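Local atomic coordinates of carboxynorspermidine decarboxylase (Campylobacter jejuni subsp. jejuni 81116, PDB entry 3N29), a protein that probably decarboxylates carboxynorspermidine to norspermidine with the help of pyridoxal-5'-phosphate, as a beta/alpha-barrel-fold basic amino acid decarboxylase. Residues H202-C205 with D210-E213. Residues are numbered along the deposited sequence; the frame is centred on the assembly and turned at random.
Sequences HALC and DALE. With PLP (pyridoxal-5'-phosphate), chain C; NSD (N-(3-aminopropyl)propane-1,3-diamine), chain D.
Leu204 reaches across to the helix with both prongs of its fork. CD2 meets the methyl of Ala211, 3.9 Å from its CB, while CD1 sits alongside the next residue, 3.9 Å from Leu212 CA and just as near its CB. CG stands anti to the carbonyl carbon (chi1 -60°), and a chi2 of 174° sets CD1 anti to CA, toward Leu212. The side chains meet through apolar contacts alone. Val215, one turn on from Ala211 in helix 209-223, also touches Leu204, and Leu212 packs on Phe201, Phe235 and Leu251; His239 touches both leucines.

Two other loop residues, His202 and Cys205, touch the ligands. His202 lays its ring over the cofactor pyridine, with PLP C3 3.5 Å above the centre of the imidazole plane, and a hydrogen bond from Gly237 N to His202 ND1 helps fix the ring's rotation. Cys205 SG borders the bound norspermidine, NSD, near C2 and N1. On the side of the helix turned away from the loop, Asp210 and Glu213 both form salt bridges with Lys250. The loop follows strand 198-200 of the eight-stranded beta/alpha barrel, packing on the helix it leads into while lining the active site at the strands' C-terminal ends.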
loop_
_atom_site.group_PDB
_atom_site.type_symbol
_atom_site.label_atom_id
_atom_site.label_comp_id
_atom_site.label_asym_id
_atom_site.label_seq_id
_atom_site.Cartn_x
_atom_site.Cartn_y
_atom_site.Cartn_z
ATOM N N HIS A 202 11.192 17.340 13.231
ATOM C CA HIS A 202 11.344 15.923 12.990
ATOM C C HIS A 202 12.285 15.741 11.827
ATOM O O HIS A 202 11.994 16.115 10.683
ATOM C CB HIS A 202 9.976 15.193 12.836
ATOM C CG HIS A 202 10.093 13.762 12.404
ATOM N ND1 HIS A 202 10.346 12.732 13.281
ATOM C CD2 HIS A 202 9.982 13.189 11.171
ATOM C CE1 HIS A 202 10.402 11.591 12.614
ATOM N NE2 HIS A 202 10.179 11.839 11.326
ATOM N N ALA A 203 13.439 15.185 12.136
ATOM C CA ALA A 203 14.590 15.238 11.276
ATOM C C ALA A 203 15.352 13.915 11.199
ATOM O O ALA A 203 16.428 13.876 10.609
ATOM C CB ALA A 203 15.529 16.368 11.771
ATOM N N LEU A 204 14.820 12.833 11.779
ATOM C CA LEU A 204 15.547 11.578 11.871
ATOM C C LEU A 204 14.717 10.367 11.446
ATOM O O LEU A 204 13.476 10.345 11.624
ATOM C CB LEU A 204 16.057 11.331 13.310
ATOM C CG LEU A 204 17.013 12.399 13.893
ATOM C CD1 LEU A 204 17.305 12.102 15.358
ATOM C CD2 LEU A 204 18.308 12.470 13.084
ATOM N N CYS A 205 15.448 9.325 11.053
ATOM C CA CYS A 205 14.845 8.053 10.751
ATOM C C CYS A 205 15.779 6.898 11.132
ATOM O O CYS A 205 16.902 6.777 10.610
ATOM C CB CYS A 205 14.377 8.008 9.286
ATOM S SG CYS A 205 13.588 6.354 9.062
ATOM N N ASP A 210 23.759 10.290 18.928
ATOM C CA ASP A 210 24.737 11.165 18.207
ATOM C C ASP A 210 24.113 11.934 17.061
ATOM O O ASP A 210 24.472 13.095 16.839
ATOM C CB ASP A 210 25.988 10.378 17.694
ATOM C CG ASP A 210 26.854 9.797 18.810
ATOM O OD1 ASP A 210 26.680 10.146 20.014
ATOM O OD2 ASP A 210 27.738 8.953 18.496
ATOM N N ALA A 211 23.183 11.330 16.285
ATOM C CA ALA A 211 22.526 12.057 15.214
ATOM C C ALA A 211 21.567 13.136 15.757
ATOM O O ALA A 211 21.502 14.215 15.238
ATOM C CB ALA A 211 21.733 11.068 14.228
ATOM N N LEU A 212 20.818 12.843 16.814
ATOM C CA LEU A 212 19.999 13.916 17.468
ATOM C C LEU A 212 20.904 15.081 17.980
ATOM O O LEU A 212 20.564 16.239 17.800
ATOM C CB LEU A 212 19.131 13.360 18.598
ATOM C CG LEU A 212 18.467 14.386 19.520
ATOM C CD1 LEU A 212 17.530 15.250 18.645
ATOM C CD2 LEU A 212 17.774 13.761 20.643
ATOM N N GLU A 213 22.016 14.742 18.642
ATOM C CA GLU A 213 23.035 15.762 19.008
ATOM C C GLU A 213 23.423 16.691 17.804
ATOM O O GLU A 213 23.296 17.912 17.913
ATOM C CB GLU A 213 24.252 15.115 19.659
ATOM C CG GLU A 213 25.363 16.076 19.924
ATOM C CD GLU A 213 26.421 15.553 20.818
ATOM O OE1 GLU A 213 27.116 14.575 20.443
ATOM O OE2 GLU A 213 26.568 16.163 21.917
HETATM N N1 PLP C . 6.838 12.726 14.450
HETATM C C2 PLP C . 6.603 13.086 13.153
HETATM C C2A PLP C . 6.199 14.501 12.825
HETATM C C3 PLP C . 6.703 12.079 12.143
HETATM O O3 PLP C . 6.453 12.415 10.812
HETATM C C4 PLP C . 7.050 10.756 12.478
HETATM C C4A PLP C . 7.108 9.692 11.390
HETATM C C5 PLP C . 7.339 10.433 13.813
HETATM C C6 PLP C . 7.219 11.455 14.778
HETATM C C5A PLP C . 7.729 9.034 14.231
HETATM O O4P PLP C . 8.832 8.560 13.500
HETATM P P PLP C . 9.502 7.165 13.802
HETATM O O1P PLP C . 8.394 6.131 13.733
HETATM O O2P PLP C . 10.084 7.224 15.235
HETATM O O3P PLP C . 10.606 6.977 12.864
HETATM C C1 NSD D . 10.041 5.456 10.167
HETATM N N1 NSD D . 11.108 4.962 10.988
HETATM C C2 NSD D . 10.513 6.348 9.069
HETATM N N2 NSD D . 8.600 6.828 7.720
HETATM C C3 NSD D . 9.454 7.256 8.554
HETATM N N3 NSD D . 6.849 3.113 6.192
HETATM C C4 NSD D . 8.543 5.662 7.229
HETATM C C5 NSD D . 7.407 5.419 6.275
HETATM C C6 NSD D . 7.587 4.130 5.515
#